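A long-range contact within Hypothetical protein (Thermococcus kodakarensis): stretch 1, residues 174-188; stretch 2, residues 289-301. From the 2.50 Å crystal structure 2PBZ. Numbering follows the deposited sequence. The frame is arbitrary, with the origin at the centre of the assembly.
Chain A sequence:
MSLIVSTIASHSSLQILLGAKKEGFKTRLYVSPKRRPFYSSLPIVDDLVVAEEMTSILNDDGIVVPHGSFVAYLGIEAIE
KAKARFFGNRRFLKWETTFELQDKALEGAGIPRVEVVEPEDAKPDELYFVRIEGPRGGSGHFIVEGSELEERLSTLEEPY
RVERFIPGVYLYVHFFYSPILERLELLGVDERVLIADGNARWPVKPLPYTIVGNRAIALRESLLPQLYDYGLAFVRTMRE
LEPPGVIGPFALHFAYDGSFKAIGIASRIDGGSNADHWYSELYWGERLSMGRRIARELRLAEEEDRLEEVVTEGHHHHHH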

ATOM      1  N   HIS A 174      14.411  -4.989   1.546  1.00 42.00           N
ATOM      2  CA  HIS A 174      14.975  -4.624   2.830  1.00 42.03           C
ATOM      3  C   HIS A 174      15.404  -5.851   3.634  1.00 41.02           C
ATOM      4  O   HIS A 174      14.642  -6.815   3.775  1.00 40.57           O
ATOM      5  CB  HIS A 174      13.933  -3.813   3.605  1.00 43.76           C
ATOM      6  CG  HIS A 174      13.381  -2.660   2.826  1.00 46.68           C
ATOM      7  ND1 HIS A 174      14.116  -1.523   2.563  1.00 46.95           N
ATOM      8  CD2 HIS A 174      12.196  -2.496   2.191  1.00 47.58           C
ATOM      9  CE1 HIS A 174      13.409  -0.711   1.797  1.00 47.41           C
ATOM     10  NE2 HIS A 174      12.241  -1.278   1.555  1.00 48.42           N
ATOM     11  N   PHE A 175      16.622  -5.805   4.164  1.00 39.34           N
ATOM     12  CA  PHE A 175      17.160  -6.909   4.965  1.00 38.98           C
ATOM     13  C   PHE A 175      17.674  -6.438   6.308  1.00 40.06           C
ATOM     14  O   PHE A 175      17.975  -5.259   6.508  1.00 39.68           O
ATOM     15  CB  PHE A 175      18.343  -7.589   4.273  1.00 37.74           C
ATOM     16  CG  PHE A 175      17.995  -8.329   3.026  1.00 36.82           C
ATOM     17  CD1 PHE A 175      18.277  -7.785   1.779  1.00 35.56           C
ATOM     18  CD2 PHE A 175      17.445  -9.611   3.096  1.00 37.19           C
ATOM     19  CE1 PHE A 175      18.030  -8.503   0.611  1.00 35.04           C
ATOM     20  CE2 PHE A 175      17.189 -10.345   1.936  1.00 36.40           C
ATOM     21  CZ  PHE A 175      17.484  -9.791   0.692  1.00 36.55           C
ATOM     22  N   PHE A 176      17.799  -7.379   7.226  1.00 41.08           N
ATOM     23  CA  PHE A 176      18.336  -7.064   8.535  1.00 41.42           C
ATOM     24  C   PHE A 176      19.119  -8.266   8.999  1.00 41.42           C
ATOM     25  O   PHE A 176      18.531  -9.259   9.407  1.00 40.80           O
ATOM     26  CB  PHE A 176      17.222  -6.766   9.541  1.00 40.45           C
ATOM     27  CG  PHE A 176      17.726  -6.269  10.870  1.00 41.53           C
ATOM     28  CD1 PHE A 176      17.775  -4.901  11.144  1.00 41.65           C
ATOM     29  CD2 PHE A 176      18.156  -7.162  11.849  1.00 40.50           C
ATOM     30  CE1 PHE A 176      18.239  -4.428  12.372  1.00 42.26           C
ATOM     31  CE2 PHE A 176      18.626  -6.706  13.089  1.00 41.51           C
ATOM     32  CZ  PHE A 176      18.666  -5.333  13.349  1.00 42.40           C
ATOM     33  N   TYR A 177      20.442  -8.207   8.910  1.00 42.29           N
ATOM     34  CA  TYR A 177      21.216  -9.333   9.394  1.00 42.97           C
ATOM     35  C   TYR A 177      21.442  -9.079  10.873  1.00 42.51           C
ATOM     36  O   TYR A 177      21.913  -8.021  11.244  1.00 42.11           O
ATOM     37  CB  TYR A 177      22.563  -9.450   8.694  1.00 45.52           C
ATOM     38  CG  TYR A 177      23.374 -10.544   9.333  1.00 48.59           C
ATOM     39  CD1 TYR A 177      22.955 -11.869   9.254  1.00 49.20           C
ATOM     40  CD2 TYR A 177      24.480 -10.243  10.131  1.00 50.17           C
ATOM     41  CE1 TYR A 177      23.603 -12.870   9.959  1.00 52.50           C
ATOM     42  CE2 TYR A 177      25.138 -11.243  10.844  1.00 52.80           C
ATOM     43  CZ  TYR A 177      24.690 -12.553  10.752  1.00 53.71           C
ATOM     44  OH  TYR A 177      25.317 -13.541  11.455  1.00 54.94           O
ATOM     45  N   SER A 178      21.121 -10.035  11.729  1.00 43.18           N
ATOM     46  CA  SER A 178      21.301  -9.793  13.144  1.00 44.40           C
ATOM     47  C   SER A 178      22.349 -10.673  13.774  1.00 46.45           C
ATOM     48  O   SER A 178      22.293 -11.894  13.648  1.00 48.06           O
ATOM     49  CB  SER A 178      19.988  -9.993  13.882  1.00 43.07           C
ATOM     50  OG  SER A 178      19.688 -11.359  13.983  1.00 44.56           O
ATOM     51  N   PRO A 179      23.346 -10.064  14.438  1.00 47.23           N
ATOM     52  CA  PRO A 179      24.394 -10.860  15.086  1.00 46.80           C
ATOM     53  C   PRO A 179      23.802 -11.539  16.304  1.00 47.43           C
ATOM     54  O   PRO A 179      24.020 -12.716  16.545  1.00 47.96           O
ATOM     55  CB  PRO A 179      25.442  -9.821  15.447  1.00 46.30           C
ATOM     56  CG  PRO A 179      25.315  -8.834  14.333  1.00 46.30           C
ATOM     57  CD  PRO A 179      23.812  -8.686  14.208  1.00 46.33           C
ATOM     58  N   ILE A 180      23.016 -10.795  17.064  1.00 49.21           N
ATOM     59  CA  ILE A 180      22.391 -11.360  18.257  1.00 50.90           C
ATOM     60  C   ILE A 180      21.632 -12.641  17.983  1.00 51.58           C
ATOM     61  O   ILE A 180      21.532 -13.496  18.866  1.00 52.61           O
ATOM     62  CB  ILE A 180      21.412 -10.385  18.899  1.00 51.61           C
ATOM     63  CG1 ILE A 180      22.113  -9.055  19.163  1.00 53.35           C
ATOM     64  CG2 ILE A 180      20.888 -10.963  20.193  1.00 52.60           C
ATOM     65  CD1 ILE A 180      23.348  -9.187  20.026  1.00 55.87           C
ATOM     66  N   LEU A 181      21.093 -12.773  16.768  1.00 51.56           N
ATOM     67  CA  LEU A 181      20.322 -13.966  16.393  1.00 50.58           C
ATOM     68  C   LEU A 181      21.032 -14.770  15.304  1.00 50.31           C
ATOM     69  O   LEU A 181      20.648 -15.890  14.979  1.00 49.53           O
ATOM     70  CB  LEU A 181      18.920 -13.565  15.919  1.00 50.76           C
ATOM     71  CG  LEU A 181      18.088 -12.706  16.877  1.00 51.39           C
ATOM     72  CD1 LEU A 181      16.746 -12.370  16.260  1.00 51.82           C
ATOM     73  CD2 LEU A 181      17.888 -13.452  18.179  1.00 50.86           C
ATOM     74  N   GLU A 182      22.078 -14.182  14.744  1.00 50.21           N
ATOM     75  CA  GLU A 182      22.867 -14.829  13.711  1.00 51.80           C
ATOM     76  C   GLU A 182      22.004 -15.305  12.557  1.00 51.87           C
ATOM     77  O   GLU A 182      22.112 -16.457  12.122  1.00 52.19           O
ATOM     78  CB  GLU A 182      23.641 -16.015  14.297  1.00 53.96           C
ATOM     79  CG  GLU A 182      24.592 -15.644  15.428  1.00 57.95           C
ATOM     80  CD  GLU A 182      25.596 -16.755  15.755  1.00 59.96           C
ATOM     81  OE1 GLU A 182      26.489 -17.031  14.904  1.00 57.99           O
ATOM     82  OE2 GLU A 182      25.484 -17.354  16.861  1.00 60.55           O
ATOM     83  N   ARG A 183      21.137 -14.423  12.066  1.00 50.37           N
ATOM     84  CA  ARG A 183      20.281 -14.766  10.940  1.00 46.64           C
ATOM     85  C   ARG A 183      19.991 -13.560  10.075  1.00 45.79           C
ATOM     86  O   ARG A 183      20.061 -12.427  10.529  1.00 47.45           O
ATOM     87  CB  ARG A 183      18.961 -15.378  11.416  1.00 44.10           C
ATOM     88  CG  ARG A 183      18.006 -14.394  12.045  1.00 43.25           C
ATOM     89  CD  ARG A 183      16.694 -15.042  12.466  1.00 40.95           C
ATOM     90  NE  ARG A 183      15.864 -14.104  13.216  1.00 39.69           N
ATOM     91  CZ  ARG A 183      14.748 -14.423  13.863  1.00 38.08           C
ATOM     92  NH1 ARG A 183      14.305 -15.672  13.863  1.00 34.95           N
ATOM     93  NH2 ARG A 183      14.074 -13.484  14.513  1.00 35.47           N
ATOM     94  N   LEU A 184      19.682 -13.829   8.814  1.00 45.26           N
ATOM     95  CA  LEU A 184      19.350 -12.808   7.838  1.00 44.15           C
ATOM     96  C   LEU A 184      17.835 -12.753   7.731  1.00 43.92           C
ATOM     97  O   LEU A 184      17.195 -13.770   7.471  1.00 43.49           O
ATOM     98  CB  LEU A 184      19.932 -13.157   6.471  1.00 43.75           C
ATOM     99  CG  LEU A 184      19.441 -12.269   5.323  1.00 42.39           C
ATOM    100  CD1 LEU A 184      19.859 -10.842   5.619  1.00 41.98           C
ATOM    101  CD2 LEU A 184      19.998 -12.746   3.993  1.00 41.25           C
ATOM    102  N   GLU A 185      17.269 -11.564   7.930  1.00 43.00           N
ATOM    103  CA  GLU A 185      15.822 -11.379   7.858  1.00 42.70           C
ATOM    104  C   GLU A 185      15.415 -10.534   6.651  1.00 40.48           C
ATOM    105  O   GLU A 185      15.917  -9.432   6.469  1.00 40.34           O
ATOM    106  CB  GLU A 185      15.319 -10.716   9.149  1.00 45.24           C
ATOM    107  CG  GLU A 185      15.231 -11.629  10.365  1.00 46.46           C
ATOM    108  CD  GLU A 185      15.149 -10.853  11.673  1.00 46.82           C
ATOM    109  OE1 GLU A 185      14.645  -9.724  11.647  1.00 49.51           O
ATOM    110  OE2 GLU A 185      15.574 -11.364  12.729  1.00 46.08           O
ATOM    111  N   LEU A 186      14.522 -11.078   5.826  1.00 39.43           N
ATOM    112  CA  LEU A 186      13.989 -10.392   4.642  1.00 39.49           C
ATOM    113  C   LEU A 186      12.709  -9.775   5.208  1.00 38.47           C
ATOM    114  O   LEU A 186      11.711 -10.467   5.401  1.00 37.04           O
ATOM    115  CB  LEU A 186      13.681 -11.421   3.539  1.00 38.96           C
ATOM    116  CG  LEU A 186      13.130 -11.108   2.135  1.00 39.10           C
ATOM    117  CD1 LEU A 186      12.937  -9.630   1.951  1.00 40.41           C
ATOM    118  CD2 LEU A 186      14.071 -11.676   1.080  1.00 37.26           C
ATOM    119  N   LEU A 187      12.749  -8.475   5.480  1.00 37.92           N
ATOM    120  CA  LEU A 187      11.628  -7.796   6.105  1.00 38.33           C
ATOM    121  C   LEU A 187      10.678  -6.942   5.284  1.00 38.77           C
ATOM    122  O   LEU A 187       9.734  -6.392   5.814  1.00 40.01           O
ATOM    123  CB  LEU A 187      12.153  -6.980   7.292  1.00 38.63           C
ATOM    124  CG  LEU A 187      12.826  -7.875   8.340  1.00 39.93           C
ATOM    125  CD1 LEU A 187      13.439  -7.037   9.413  1.00 40.67           C
ATOM    126  CD2 LEU A 187      11.812  -8.824   8.945  1.00 40.13           C
ATOM    127  N   GLY A 188      10.904  -6.828   3.994  1.00 40.13           N
ATOM    128  CA  GLY A 188       9.983  -6.042   3.207  1.00 40.31           C
ATOM    129  C   GLY A 188      10.456  -5.752   1.810  1.00 41.38           C
ATOM    130  O   GLY A 188      11.625  -5.934   1.474  1.00 42.99           O
ATOM    131  N   SER A 289       8.324  -2.695  12.618  1.00 44.33           N
ATOM    132  CA  SER A 289       9.012  -2.047  11.494  1.00 43.68           C
ATOM    133  C   SER A 289      10.534  -2.211  11.557  1.00 43.71           C
ATOM    134  O   SER A 289      11.075  -2.768  12.512  1.00 44.05           O
ATOM    135  CB  SER A 289       8.711  -0.554  11.462  1.00 44.48           C
ATOM    136  OG  SER A 289       9.445   0.107  12.473  1.00 44.33           O
HETATM  137  N   MSE A 290      11.216  -1.689  10.539  1.00 41.79           N
HETATM  138  CA  MSE A 290      12.666  -1.776  10.466  1.00 40.99           C
HETATM  139  C   MSE A 290      13.329  -0.940  11.546  1.00 41.59           C
HETATM  140  O   MSE A 290      14.389  -1.305  12.063  1.00 42.66           O
HETATM  141  CB  MSE A 290      13.178  -1.323   9.098  1.00 40.81           C
HETATM  142  CG  MSE A 290      14.701  -1.391   8.983  1.00 42.94           C
HETATM  143 SE   MSE A 290      15.501  -3.197   8.779  1.00 48.46          SE
HETATM  144  CE  MSE A 290      14.471  -4.189  10.030  1.00 45.43           C
ATOM    145  N   GLY A 291      12.706   0.197  11.860  1.00 40.99           N
ATOM    146  CA  GLY A 291      13.223   1.076  12.884  1.00 37.26           C
ATOM    147  C   GLY A 291      13.053   0.407  14.226  1.00 36.98           C
ATOM    148  O   GLY A 291      13.871   0.576  15.124  1.00 35.98           O
ATOM    149  N   ARG A 292      11.978  -0.365  14.365  1.00 37.30           N
ATOM    150  CA  ARG A 292      11.738  -1.060  15.614  1.00 39.17           C
ATOM    151  C   ARG A 292      12.638  -2.285  15.703  1.00 40.46           C
ATOM    152  O   ARG A 292      13.013  -2.711  16.795  1.00 42.11           O
ATOM    153  CB  ARG A 292      10.270  -1.470  15.750  1.00 35.85           C
ATOM    154  CG  ARG A 292       9.979  -2.046  17.128  1.00 36.23           C
ATOM    155  CD  ARG A 292       8.507  -2.215  17.442  1.00 37.76           C
ATOM    156  NE  ARG A 292       8.330  -2.737  18.795  1.00 38.90           N
ATOM    157  CZ  ARG A 292       7.210  -3.284  19.255  1.00 39.34           C
ATOM    158  NH1 ARG A 292       6.151  -3.387  18.471  1.00 39.87           N
ATOM    159  NH2 ARG A 292       7.155  -3.747  20.496  1.00 38.66           N
ATOM    160  N   ARG A 293      12.994  -2.838  14.546  1.00 40.78           N
ATOM    161  CA  ARG A 293      13.849  -4.014  14.495  1.00 40.79           C
ATOM    162  C   ARG A 293      15.238  -3.650  14.990  1.00 39.81           C
ATOM    163  O   ARG A 293      15.852  -4.399  15.749  1.00 41.26           O
ATOM    164  CB  ARG A 293      13.936  -4.550  13.074  1.00 41.77           C
ATOM    165  CG  ARG A 293      14.744  -5.815  12.962  1.00 43.11           C
ATOM    166  CD  ARG A 293      14.128  -6.915  13.801  1.00 44.40           C
ATOM    167  NE  ARG A 293      15.008  -8.071  13.900  1.00 47.07           N
ATOM    168  CZ  ARG A 293      16.126  -8.109  14.621  1.00 48.62           C
ATOM    169  NH1 ARG A 293      16.501  -7.044  15.320  1.00 51.02           N
ATOM    170  NH2 ARG A 293      16.883  -9.202  14.621  1.00 48.00           N
ATOM    171  N   ILE A 294      15.727  -2.499  14.543  1.00 38.36           N
ATOM    172  CA  ILE A 294      17.020  -2.006  14.970  1.00 38.50           C
ATOM    173  C   ILE A 294      17.028  -1.829  16.497  1.00 39.06           C
ATOM    174  O   ILE A 294      17.990  -2.181  17.163  1.00 38.04           O
ATOM    175  CB  ILE A 294      17.315  -0.661  14.330  1.00 38.37           C
ATOM    176  CG1 ILE A 294      17.508  -0.839  12.833  1.00 38.93           C
ATOM    177  CG2 ILE A 294      18.522  -0.027  14.987  1.00 38.83           C
ATOM    178  CD1 ILE A 294      17.586   0.459  12.094  1.00 40.15           C
ATOM    179  N   ALA A 295      15.937  -1.292  17.037  1.00 40.04           N
ATOM    180  CA  ALA A 295      15.821  -1.064  18.470  1.00 41.05           C
ATOM    181  C   ALA A 295      15.716  -2.352  19.239  1.00 42.03           C
ATOM    182  O   ALA A 295      16.238  -2.448  20.350  1.00 43.50           O
ATOM    183  CB  ALA A 295      14.625  -0.190  18.773  1.00 39.32           C
ATOM    184  N   ARG A 296      15.037  -3.346  18.670  1.00 42.70           N
ATOM    185  CA  ARG A 296      14.904  -4.614  19.375  1.00 44.13           C
ATOM    186  C   ARG A 296      16.243  -5.327  19.397  1.00 45.33           C
ATOM    187  O   ARG A 296      16.539  -6.088  20.321  1.00 45.16           O
ATOM    188  CB  ARG A 296      13.858  -5.517  18.731  1.00 41.83           C
ATOM    189  CG  ARG A 296      13.830  -6.886  19.387  1.00 38.91           C
ATOM    190  CD  ARG A 296      12.496  -7.547  19.250  1.00 38.54           C
ATOM    191  NE  ARG A 296      11.433  -6.689  19.751  1.00 38.75           N
ATOM    192  CZ  ARG A 296      10.157  -7.048  19.830  1.00 40.23           C
ATOM    193  NH1 ARG A 296       9.779  -8.261  19.445  1.00 40.76           N
ATOM    194  NH2 ARG A 296       9.252  -6.188  20.273  1.00 43.25           N
ATOM    195  N   GLU A 297      17.048  -5.062  18.373  1.00 46.27           N
ATOM    196  CA  GLU A 297      18.364  -5.658  18.265  1.00 48.74           C
ATOM    197  C   GLU A 297      19.195  -5.090  19.404  1.00 49.56           C
ATOM    198  O   GLU A 297      19.966  -5.790  20.049  1.00 50.52           O
ATOM    199  CB  GLU A 297      19.008  -5.291  16.928  1.00 49.66           C
ATOM    200  CG  GLU A 297      20.330  -5.991  16.688  1.00 49.45           C
ATOM    201  CD  GLU A 297      20.150  -7.447  16.341  1.00 49.55           C
ATOM    202  OE1 GLU A 297      19.286  -8.121  16.952  1.00 48.07           O
ATOM    203  OE2 GLU A 297      20.881  -7.916  15.460  1.00 50.76           O
ATOM    204  N   LEU A 298      19.013  -3.802  19.639  1.00 49.97           N
ATOM    205  CA  LEU A 298      19.716  -3.101  20.686  1.00 50.92           C
ATOM    206  C   LEU A 298      19.306  -3.662  22.043  1.00 51.18           C
ATOM    207  O   LEU A 298      20.151  -4.044  22.848  1.00 51.43           O
ATOM    208  CB  LEU A 298      19.379  -1.622  20.595  1.00 50.45           C
ATOM    209  CG  LEU A 298      20.422  -0.602  21.035  1.00 51.87           C
ATOM    210  CD1 LEU A 298      21.771  -0.920  20.396  1.00 50.68           C
ATOM    211  CD2 LEU A 298      19.946   0.791  20.643  1.00 51.52           C
ATOM    212  N   ARG A 299      18.006  -3.735  22.292  1.00 52.38           N
ATOM    213  CA  ARG A 299      17.514  -4.240  23.570  1.00 53.55           C
ATOM    214  C   ARG A 299      17.958  -5.676  23.830  1.00 55.01           C
ATOM    215  O   ARG A 299      18.249  -6.047  24.965  1.00 55.41           O
ATOM    216  CB  ARG A 299      15.994  -4.176  23.618  1.00 53.11           C
ATOM    217  CG  ARG A 299      15.436  -4.255  25.023  1.00 55.22           C
ATOM    218  CD  ARG A 299      13.975  -4.629  24.985  1.00 58.07           C
ATOM    219  NE  ARG A 299      13.819  -5.911  24.306  1.00 61.47           N
ATOM    220  CZ  ARG A 299      13.189  -6.966  24.821  1.00 64.83           C
ATOM    221  NH1 ARG A 299      12.642  -6.896  26.029  1.00 64.69           N
ATOM    222  NH2 ARG A 299      13.129  -8.104  24.131  1.00 66.11           N
ATOM    223  N   LEU A 300      17.991  -6.493  22.782  1.00 55.74           N
ATOM    224  CA  LEU A 300      18.409  -7.871  22.941  1.00 56.93           C
ATOM    225  C   LEU A 300      19.867  -7.916  23.348  1.00 58.29           C
ATOM    226  O   LEU A 300      20.254  -8.713  24.187  1.00 59.61           O
ATOM    227  CB  LEU A 300      18.226  -8.649  21.642  1.00 57.13           C
ATOM    228  CG  LEU A 300      16.799  -9.036  21.303  1.00 56.54           C
ATOM    229  CD1 LEU A 300      16.801  -9.848  20.025  1.00 57.05           C
ATOM    230  CD2 LEU A 300      16.198  -9.838  22.456  1.00 57.18           C
ATOM    231  N   ALA A 301      20.674  -7.058  22.742  1.00 59.52           N
ATOM    232  CA  ALA A 301      22.084  -7.004  23.068  1.00 61.46           C
ATOM    233  C   ALA A 301      22.277  -6.566  24.529  1.00 63.55           C
ATOM    234  O   ALA A 301      23.106  -7.119  25.246  1.00 64.63           O
ATOM    235  CB  ALA A 301      22.797  -6.052  22.119  1.00 59.94           C
TER

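The polar centre of this contact is R293, whose side chain reaches from the helix to the β-hairpin. R293 NE donates to E185 OE1 at 2.8 Å (N-H...acceptor angle 145°), and R293 NH2 donates to E185 OE2 at 3.2 Å and a straighter 164°. Both carboxylate oxygens are therefore engaged in one salt bridge, with E185 OE1 near the guanidinium plane, where the N-H groups point. The position of R293 NE is less certain, because it lies too close to another atom in the model.

E185 OE2 also accepts from R183 NE, two residues earlier on the same strand, 2.8 Å away at 141°, so one carboxylate serves two arginines. The remaining guanidinium nitrogen of R293, NH1, makes a weak bond to E297 OE1 at 3.4 Å (156°), one helical turn on. E297 OE2 finds no such donor in P179: P179 N lies 3.4 Å from it but carries no hydrogen.

Apolar packing accompanies this network. R293 CG sits 3.6 Å from the F176 ring centroid, 8° off the normal, a CH-pi contact over the face. I294 CG1 meets F176 CE1 at 3.7 Å, near the ring plane. Farther along the helix, I180 CG2 packs on L300 CB and I180 CD1 on A301 CB, each at 3.8 Å.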